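Local atomic coordinates of penicillin binding protein 2X (Streptococcus thermophilus, PDB entry 5U47), a protein that probably acts as a penicillin-sensitive transpeptidase of the divisome, cross-linking peptides of adjacent glycan strands in the septal peptidoglycan. Residues A44-S49 with A138-M143; G358-E363 with S406-G411; N639-I644 with Y656-K661. The protein carries 1 engineered substitution. All blocks are in the same frame, centred on the assembly; numbering follows the deposited sequence. Where two conformers were deposited one is given.

Contact 1: A44-S49 with A138-M143. With ACT (acetate ion), chain C.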
loop_
_atom_site.group_PDB
_atom_site.type_symbol
_atom_site.label_atom_id
_atom_site.label_comp_id
_atom_site.label_asym_id
_atom_site.label_seq_id
_atom_site.Cartn_x
_atom_site.Cartn_y
_atom_site.Cartn_z
ATOM N N ALA A 44 11.095 9.289 -3.838
ATOM C CA ALA A 44 12.218 9.023 -2.945
ATOM C C ALA A 44 13.454 8.679 -3.784
ATOM O O ALA A 44 13.383 7.843 -4.686
ATOM C CB ALA A 44 11.921 7.872 -1.978
ATOM N N GLU A 45 14.572 9.322 -3.483
ATOM C CA GLU A 45 15.798 9.067 -4.206
ATOM C C GLU A 45 17.003 9.338 -3.335
ATOM O O GLU A 45 16.930 10.101 -2.355
ATOM C CB GLU A 45 15.889 9.916 -5.487
ATOM C CG GLU A 45 15.978 11.424 -5.256
ATOM C CD GLU A 45 16.251 12.226 -6.545
ATOM O OE1 GLU A 45 16.471 11.629 -7.623
ATOM O OE2 GLU A 45 16.241 13.469 -6.476
ATOM N N ASP A 46 18.109 8.701 -3.707
ATOM C CA ASP A 46 19.376 8.888 -3.013
ATOM C C ASP A 46 19.967 10.248 -3.319
ATOM O O ASP A 46 19.804 10.767 -4.414
ATOM C CB ASP A 46 20.414 7.817 -3.420
ATOM C CG ASP A 46 20.190 6.486 -2.744
ATOM O OD1 ASP A 46 19.125 6.327 -2.102
ATOM O OD2 ASP A 46 21.092 5.587 -2.844
ATOM N N SER A 47 20.651 10.801 -2.322
ATOM C CA SER A 47 21.361 12.064 -2.428
ATOM C C SER A 47 22.724 11.889 -1.754
ATOM O O SER A 47 22.806 11.481 -0.583
ATOM C CB SER A 47 20.563 13.167 -1.749
ATOM O OG SER A 47 21.287 14.354 -1.632
ATOM N N THR A 48 23.780 12.180 -2.507
ATOM C CA THR A 48 25.156 12.044 -2.023
ATOM C C THR A 48 25.745 13.399 -1.695
ATOM O O THR A 48 25.650 14.338 -2.483
ATOM C CB THR A 48 26.053 11.422 -3.100
ATOM O OG1 THR A 48 25.467 10.225 -3.575
ATOM C CG2 THR A 48 27.444 11.090 -2.547
ATOM N N SER A 49 26.336 13.494 -0.517
ATOM C CA SER A 49 27.046 14.693 -0.097
ATOM C C SER A 49 28.420 14.193 0.399
ATOM O O SER A 49 28.669 12.980 0.463
ATOM C CB SER A 49 26.267 15.481 0.942
ATOM O OG SER A 49 26.130 14.742 2.126
ATOM N N ALA A 138 32.035 9.953 0.714
ATOM C CA ALA A 138 30.637 10.079 0.338
ATOM C C ALA A 138 29.731 9.609 1.467
ATOM O O ALA A 138 30.011 8.607 2.125
ATOM C CB ALA A 138 30.352 9.272 -0.916
ATOM N N THR A 139 28.664 10.365 1.700
ATOM C CA THR A 139 27.648 10.006 2.678
ATOM C C THR A 139 26.313 10.152 1.947
ATOM O O THR A 139 25.994 11.218 1.403
ATOM C CB THR A 139 27.679 10.889 3.935
ATOM O OG1 THR A 139 27.493 12.256 3.562
ATOM C CG2 THR A 139 28.995 10.731 4.671
ATOM N N THR A 140 25.538 9.079 1.944
ATOM C CA THR A 140 24.284 9.056 1.230
ATOM C C THR A 140 23.109 9.197 2.167
ATOM O O THR A 140 23.067 8.543 3.213
ATOM C CB THR A 140 24.165 7.730 0.463
ATOM O OG1 THR A 140 25.259 7.632 -0.441
ATOM C CG2 THR A 140 22.895 7.661 -0.315
ATOM N N SER A 141 22.165 10.063 1.796
ATOM C CA SER A 141 20.908 10.197 2.527
ATOM C C SER A 141 19.752 9.987 1.539
ATOM O O SER A 141 19.929 10.057 0.318
ATOM C CB SER A 141 20.806 11.565 3.208
ATOM O OG SER A 141 20.849 12.591 2.240
ATOM N N ARG A 142 18.574 9.713 2.073
ATOM C CA ARG A 142 17.395 9.489 1.255
ATOM C C ARG A 142 16.595 10.789 1.243
ATOM O O ARG A 142 16.306 11.330 2.296
ATOM C CB ARG A 142 16.577 8.364 1.864
ATOM C CG ARG A 142 15.488 7.782 0.985
ATOM C CD ARG A 142 16.071 6.998 -0.193
ATOM N NE ARG A 142 15.088 6.097 -0.771
ATOM C CZ ARG A 142 15.193 5.507 -1.963
ATOM N NH1 ARG A 142 16.254 5.714 -2.773
ATOM N NH2 ARG A 142 14.239 4.696 -2.353
ATOM N N MET A 143 16.262 11.276 0.050
ATOM C CA MET A 143 15.515 12.526 -0.129
ATOM C C MET A 143 14.059 12.217 -0.533
ATOM O O MET A 143 13.832 11.362 -1.384
ATOM C CB MET A 143 16.201 13.367 -1.218
ATOM C CG MET A 143 15.465 14.645 -1.594
ATOM S SD MET A 143 16.204 15.525 -2.979
ATOM C CE MET A 143 14.952 16.788 -3.211
HETATM C C ACT C . 23.189 9.537 -5.804
HETATM O O ACT C . 22.808 8.604 -6.551
HETATM O OXT ACT C . 23.294 9.393 -4.563
HETATM C CH3 ACT C . 23.532 10.865 -6.417
HETATM O O HOH W 1 23.998 12.955 1.898
#
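R142 reaches toward the partner strand, where A44 and the backbone N of E45 lie over one face of its guanidinium, toward the rim, and D46 OD1 near its edge. The two segments form an antiparallel ladder in the dimerisation domain, pairing strand 42-55 with strand 134-143. E45, S47 and S49 face M143, S141 and T139 in hydrogen-bonded pairs, each closed by two N-H...O=C bonds; the bond from M143 N to E45 O, at 2.8 Å, is nearly straight (170°). D46/R142 and T48/T140 are the non-hydrogen-bonded pairs, and their side chains share the other face.

On that face R142 NH1 gives D46 OD1 a salt-bridge hydrogen bond of 3.0 Å. It comes from above the carboxylate plane, and the two flat groups stand 73° apart. A bend at chi2 (69°) turns CD back toward the partner strand. The buried guanidinium has further partners, NE pairing with E177 and NH1 bonding to G33 O, while D46 OD2 accepts from R32 N; the pair thus ties the ladder to the segment leading into strand 35-36. T140 CG2 packs 3.7 Å from D46 OD2.

On the opposite face, beside the serines, one water donates to S47 O and T139 O and accepts from S49 OG and S141 OG. On the D46 face, T48 OG1 donates to OXT of a probable crystallisation-liquor acetate at a doubtfully short 2.5 Å.

Contact 2: G358-E363 with S406-G411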
loop_
_atom_site.group_PDB
_atom_site.type_symbol
_atom_site.label_atom_id
_atom_site.label_comp_id
_atom_site.label_asym_id
_atom_site.label_seq_id
_atom_site.Cartn_x
_atom_site.Cartn_y
_atom_site.Cartn_z
ATOM N N GLY A 358 -33.268 -3.624 8.849
ATOM C CA GLY A 358 -33.563 -4.053 7.489
ATOM C C GLY A 358 -32.471 -4.956 6.948
ATOM O O GLY A 358 -32.749 -5.970 6.304
ATOM N N MET A 359 -31.225 -4.612 7.235
ATOM C CA MET A 359 -30.104 -5.417 6.741
ATOM C C MET A 359 -30.027 -6.744 7.498
ATOM O O MET A 359 -29.824 -7.792 6.899
ATOM C CB MET A 359 -28.796 -4.632 6.808
ATOM C CG MET A 359 -28.734 -3.401 5.908
ATOM S SD MET A 359 -29.363 -3.545 4.214
ATOM C CE MET A 359 -31.086 -3.123 4.364
ATOM N N THR A 360 -30.234 -6.705 8.806
ATOM C CA THR A 360 -30.250 -7.936 9.588
ATOM C C THR A 360 -31.355 -8.877 9.069
ATOM O O THR A 360 -31.140 -10.073 8.958
ATOM C CB THR A 360 -30.435 -7.637 11.067
ATOM O OG1 THR A 360 -29.359 -6.801 11.502
ATOM C CG2 THR A 360 -30.459 -8.931 11.886
ATOM N N MET A 361 -32.518 -8.326 8.724
ATOM C CA MET A 361 -33.592 -9.138 8.146
ATOM C C MET A 361 -33.140 -9.810 6.839
ATOM O O MET A 361 -33.445 -10.984 6.605
ATOM C CB MET A 361 -34.865 -8.306 7.923
ATOM C CG MET A 361 -35.636 -8.027 9.200
ATOM S SD MET A 361 -36.919 -6.772 8.993
ATOM C CE MET A 361 -37.829 -6.938 10.528
ATOM N N LEU A 362 -32.405 -9.073 5.998
ATOM C CA LEU A 362 -31.896 -9.633 4.736
ATOM C C LEU A 362 -30.915 -10.772 5.011
ATOM O O LEU A 362 -30.936 -11.794 4.315
ATOM C CB LEU A 362 -31.236 -8.554 3.858
ATOM C CG LEU A 362 -32.173 -7.523 3.212
ATOM C CD1 LEU A 362 -31.387 -6.486 2.415
ATOM C CD2 LEU A 362 -33.211 -8.216 2.333
ATOM N N GLU A 363 -30.076 -10.588 6.036
ATOM C CA GLU A 363 -29.115 -11.610 6.469
ATOM C C GLU A 363 -29.827 -12.889 6.928
ATOM O O GLU A 363 -29.394 -13.986 6.585
ATOM C CB GLU A 363 -28.224 -11.079 7.601
ATOM C CG GLU A 363 -27.035 -11.968 7.972
ATOM C CD GLU A 363 -27.368 -13.175 8.845
ATOM O OE1 GLU A 363 -28.252 -13.093 9.708
ATOM O OE2 GLU A 363 -26.713 -14.222 8.667
ATOM N N SER A 406 -22.415 -8.765 11.529
ATOM C CA SER A 406 -21.529 -8.505 10.397
ATOM C C SER A 406 -22.282 -7.939 9.191
ATOM O O SER A 406 -21.659 -7.291 8.336
ATOM C CB SER A 406 -20.743 -9.769 9.981
ATOM O OG SER A 406 -21.599 -10.744 9.408
ATOM N N SER A 407 -23.608 -8.156 9.148
ATOM C CA SER A 407 -24.450 -7.643 8.059
ATOM C C SER A 407 -24.444 -6.107 8.019
ATOM O O SER A 407 -24.725 -5.521 6.975
ATOM C CB SER A 407 -25.887 -8.168 8.157
ATOM O OG SER A 407 -26.587 -7.563 9.232
ATOM N N PHE A 408 -24.147 -5.473 9.156
ATOM C CA PHE A 408 -23.967 -4.017 9.226
ATOM C C PHE A 408 -22.537 -3.671 9.679
ATOM O O PHE A 408 -22.265 -2.587 10.167
ATOM C CB PHE A 408 -25.064 -3.297 10.036
ATOM C CG PHE A 408 -25.351 -3.891 11.382
ATOM C CD1 PHE A 408 -26.291 -4.910 11.512
ATOM C CD2 PHE A 408 -24.742 -3.395 12.529
ATOM C CE1 PHE A 408 -26.580 -5.458 12.753
ATOM C CE2 PHE A 408 -25.038 -3.933 13.779
ATOM C CZ PHE A 408 -25.951 -4.969 13.891
ATOM N N GLY A 409 -21.626 -4.614 9.496
ATOM C CA GLY A 409 -20.214 -4.383 9.779
ATOM C C GLY A 409 -19.755 -4.277 11.213
ATOM O O GLY A 409 -18.799 -3.554 11.490
ATOM N N GLN A 410 -20.424 -4.983 12.124
ATOM C CA GLN A 410 -19.989 -5.062 13.508
ATOM C C GLN A 410 -19.737 -6.537 13.804
ATOM O O GLN A 410 -20.332 -7.403 13.182
ATOM C CB GLN A 410 -21.043 -4.518 14.472
ATOM C CG GLN A 410 -21.516 -3.096 14.189
ATOM C CD GLN A 410 -20.539 -1.982 14.556
ATOM O OE1 GLN A 410 -20.867 -0.813 14.358
ATOM N NE2 GLN A 410 -19.364 -2.321 15.115
ATOM N N GLY A 411 -18.890 -6.819 14.787
ATOM C CA GLY A 411 -18.562 -8.206 15.125
ATOM C C GLY A 411 -17.664 -8.867 14.092
ATOM O O GLY A 411 -17.561 -10.097 14.046
#
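Van der Waals contact carries this interface: S407, where helix 400-405 gives way to the following loop, presses its CB against the flank of helix 356-366. The nearest partner of S407 CB is E363 CB, at 3.8 Å. In E363, chi1 (-170°) puts CG anti to the backbone N, 4.0 Å from S407 CB. M359 also directs its CB toward S407, but its chain bends at chi2 and chi3 and heads off to helix 297-308, where the side chain touches K298 and L301.

The aromatic contact belongs to F408. Its ring turns an edge to T360, so that CE1 lies 3.3 Å from T360 OG1, near the ring plane. This places an aromatic C-H against a hydroxyl oxygen.

Polar groups meet here without a hydrogen bond between the segments. T360 OG1 and S407 OG are 3.7 Å apart, and each is bonded within its own part of the chain: T360 OG1 to N356 O, one helical turn back, and S407 OG to A404 O. Both hydroxyls are buried, and these bonds satisfy them locally.

Backbone geometry shapes the loop. G409, at positive phi, is the C-prime residue of a Schellman motif, with G409 N bonded to S406 O at 2.9 Å and Q410 N to Q405 O. The F408 side chain also touches K298 of the probable SxxK motif, consistent with a place for this packing beside the active site of the penicillin-binding transpeptidase fold.

Contact 3: N639-I644 with Y656-K661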
loop_
_atom_site.group_PDB
_atom_site.type_symbol
_atom_site.label_atom_id
_atom_site.label_comp_id
_atom_site.label_asym_id
_atom_site.label_seq_id
_atom_site.Cartn_x
_atom_site.Cartn_y
_atom_site.Cartn_z
ATOM N N ASN A 639 3.006 -10.588 -14.555
ATOM C CA ASN A 639 1.568 -10.869 -14.519
ATOM C C ASN A 639 1.191 -12.319 -14.746
ATOM O O ASN A 639 0.015 -12.621 -14.848
ATOM C CB ASN A 639 0.832 -9.951 -15.501
ATOM C CG ASN A 639 1.232 -8.513 -15.303
ATOM O OD1 ASN A 639 1.137 -8.003 -14.184
ATOM N ND2 ASN A 639 1.743 -7.862 -16.361
ATOM N N GLU A 640 2.173 -13.216 -14.810
ATOM C CA GLU A 640 1.860 -14.604 -14.996
ATOM C C GLU A 640 1.175 -15.153 -13.716
ATOM O O GLU A 640 1.576 -14.861 -12.605
ATOM C CB GLU A 640 3.118 -15.395 -15.350
ATOM C CG GLU A 640 2.885 -16.883 -15.525
ATOM C CD GLU A 640 4.092 -17.608 -16.096
ATOM O OE1 GLU A 640 4.996 -16.940 -16.651
ATOM O OE2 GLU A 640 4.122 -18.844 -15.997
ATOM N N GLN A 641 0.121 -15.928 -13.925
ATOM C CA GLN A 641 -0.650 -16.509 -12.850
ATOM C C GLN A 641 -0.096 -17.889 -12.531
ATOM O O GLN A 641 0.027 -18.725 -13.417
ATOM C CB GLN A 641 -2.094 -16.632 -13.297
ATOM C CG GLN A 641 -3.080 -17.085 -12.233
ATOM C CD GLN A 641 -4.430 -17.367 -12.864
ATOM O OE1 GLN A 641 -4.633 -18.428 -13.460
ATOM N NE2 GLN A 641 -5.348 -16.398 -12.773
ATOM N N ILE A 642 0.216 -18.134 -11.265
ATOM C CA ILE A 642 0.742 -19.425 -10.850
ATOM C C ILE A 642 -0.027 -19.940 -9.642
ATOM O O ILE A 642 -0.664 -19.156 -8.920
ATOM C CB ILE A 642 2.257 -19.360 -10.527
ATOM C CG1 ILE A 642 2.526 -18.553 -9.253
ATOM C CG2 ILE A 642 3.033 -18.823 -11.734
ATOM C CD1 ILE A 642 3.917 -18.754 -8.702
ATOM N N LEU A 643 0.034 -21.253 -9.428
ATOM C CA LEU A 643 -0.628 -21.880 -8.286
ATOM C C LEU A 643 0.389 -22.273 -7.223
ATOM O O LEU A 643 1.440 -22.816 -7.550
ATOM C CB LEU A 643 -1.347 -23.142 -8.696
ATOM C CG LEU A 643 -2.428 -23.081 -9.758
ATOM C CD1 LEU A 643 -2.949 -24.495 -9.985
ATOM C CD2 LEU A 643 -3.543 -22.129 -9.342
ATOM N N ILE A 644 0.059 -21.995 -5.969
ATOM C CA ILE A 644 0.855 -22.389 -4.808
ATOM C C ILE A 644 -0.100 -23.248 -3.989
ATOM O O ILE A 644 -1.069 -22.734 -3.413
ATOM C CB ILE A 644 1.329 -21.180 -3.978
ATOM C CG1 ILE A 644 2.276 -20.294 -4.787
ATOM C CG2 ILE A 644 2.041 -21.626 -2.703
ATOM C CD1 ILE A 644 2.596 -18.980 -4.093
ATOM N N TYR A 656 -12.753 -18.395 -10.738
ATOM C CA TYR A 656 -12.988 -17.358 -11.728
ATOM C C TYR A 656 -11.666 -16.675 -12.104
ATOM O O TYR A 656 -10.865 -16.302 -11.235
ATOM C CB TYR A 656 -14.002 -16.320 -11.256
ATOM C CG TYR A 656 -14.433 -15.418 -12.392
ATOM C CD1 TYR A 656 -13.652 -14.332 -12.796
ATOM C CD2 TYR A 656 -15.585 -15.678 -13.095
ATOM C CE1 TYR A 656 -14.032 -13.525 -13.858
ATOM C CE2 TYR A 656 -15.978 -14.877 -14.150
ATOM C CZ TYR A 656 -15.194 -13.810 -14.528
ATOM O OH TYR A 656 -15.587 -13.042 -15.581
ATOM N N GLY A 657 -11.437 -16.533 -13.399
ATOM C CA GLY A 657 -10.214 -15.885 -13.887
ATOM C C GLY A 657 -8.970 -16.770 -14.007
ATOM O O GLY A 657 -7.940 -16.310 -14.484
ATOM N N TRP A 658 -9.045 -18.023 -13.566
ATOM C CA TRP A 658 -7.911 -18.946 -13.724
ATOM C C TRP A 658 -7.615 -19.246 -15.191
ATOM O O TRP A 658 -8.538 -19.413 -16.001
ATOM C CB TRP A 658 -8.187 -20.294 -13.044
ATOM C CG TRP A 658 -8.090 -20.309 -11.562
ATOM C CD1 TRP A 658 -8.272 -19.265 -10.714
ATOM C CD2 TRP A 658 -7.904 -21.463 -10.739
ATOM N NE1 TRP A 658 -8.160 -19.684 -9.418
ATOM C CE2 TRP A 658 -7.927 -21.030 -9.404
ATOM C CE3 TRP A 658 -7.672 -22.817 -11.007
ATOM C CZ2 TRP A 658 -7.764 -21.912 -8.321
ATOM C CZ3 TRP A 658 -7.495 -23.702 -9.920
ATOM C CH2 TRP A 658 -7.545 -23.241 -8.606
ATOM N N THR A 659 -6.333 -19.360 -15.529
ATOM C CA THR A 659 -5.979 -19.810 -16.870
ATOM C C THR A 659 -6.278 -21.304 -16.996
ATOM O O THR A 659 -6.353 -22.026 -15.994
ATOM C CB THR A 659 -4.491 -19.593 -17.196
ATOM O OG1 THR A 659 -3.673 -20.316 -16.253
ATOM C CG2 THR A 659 -4.158 -18.097 -17.181
ATOM N N LYS A 660 -6.459 -21.763 -18.226
ATOM C CA LYS A 660 -6.717 -23.184 -18.470
ATOM C C LYS A 660 -5.540 -24.033 -17.964
ATOM O O LYS A 660 -5.734 -25.084 -17.367
ATOM C CB LYS A 660 -6.969 -23.456 -19.957
ATOM C CG LYS A 660 -7.363 -24.903 -20.217
ATOM C CD LYS A 660 -7.717 -25.166 -21.670
ATOM C CE LYS A 660 -8.144 -26.620 -21.851
ATOM N NZ LYS A 660 -8.740 -26.875 -23.190
ATOM N N LYS A 661 -4.320 -23.551 -18.183
ATOM C CA LYS A 661 -3.116 -24.251 -17.688
ATOM C C LYS A 661 -3.228 -24.510 -16.190
ATOM O O LYS A 661 -2.926 -25.604 -15.712
ATOM C CB LYS A 661 -1.858 -23.413 -17.973
ATOM C CG LYS A 661 -0.530 -24.013 -17.500
ATOM C CD LYS A 661 0.611 -23.034 -17.799
ATOM C CE LYS A 661 1.981 -23.570 -17.401
ATOM N NZ LYS A 661 2.127 -23.788 -15.943
HETATM O O HOH W 2 1.200 -21.895 -13.669
HETATM O O HOH W 3 -1.130 -19.526 -16.502
#
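Strand 641-644 approaches the loop that enters helix 660-670 without any backbone-to-backbone bond between them, the nearest CA pair being Q641 and T659 at 7.4 Å. The carboxamide of Q641 spans the gap. CG anti to the backbone N and an extended chain carry it outward, and chi3 (79°) turns its two polar atoms to consecutive peptide groups of the loop. OE1 accepts from T659 N at 2.8 Å, a bond of 165° whose donor lies a little out of the carbonyl plane. NE2 donates to G657 O at 3.1 Å, staying near its own amide plane but coming from above the plane of that carbonyl. Between these two bonds, W658 CA lies 3.3 Å from OE1. Gripped at both ends, the amide has its flip state defined.

T659 is the N-cap of the helix, its OG1 bonded to N662 N. OG1 also holds a water at 2.7 Å, which makes a weak bond to Q641 O.

The apolar part is a CH-pi contact: L643 CD2 sits over the face of the W658 six-membered ring, 4.2 Å from its centroid and 9° off the normal.

This joins the two PASTA domains. W658 also packs on I617 and L619 of strand 615-619, which pairs with strand 641-646 in the first, and on V663 of helix 660-670 in the second, while L643 continues onto F666 and W669 of that helix.

The three contacts follow one another along the chain, each closing before the next opens, and none touches another. Contacts 1 and 2 lie on opposite sides of the chain's centre, their centres 52 Å apart, one in the dimerisation domain and the other in the transpeptidase domain. Contact 3 has its centre 41 Å from that of contact 1 and 34 Å from that of contact 2. Of the three, contact 2 meets the probable SxxK motif, with both F408 and M359 touching K298. Contact 1 is strand pairing within the dimerisation domain and contact 3 joins the PASTA domains; their nearest atoms are about 35 and 23 Å from those of contact 2.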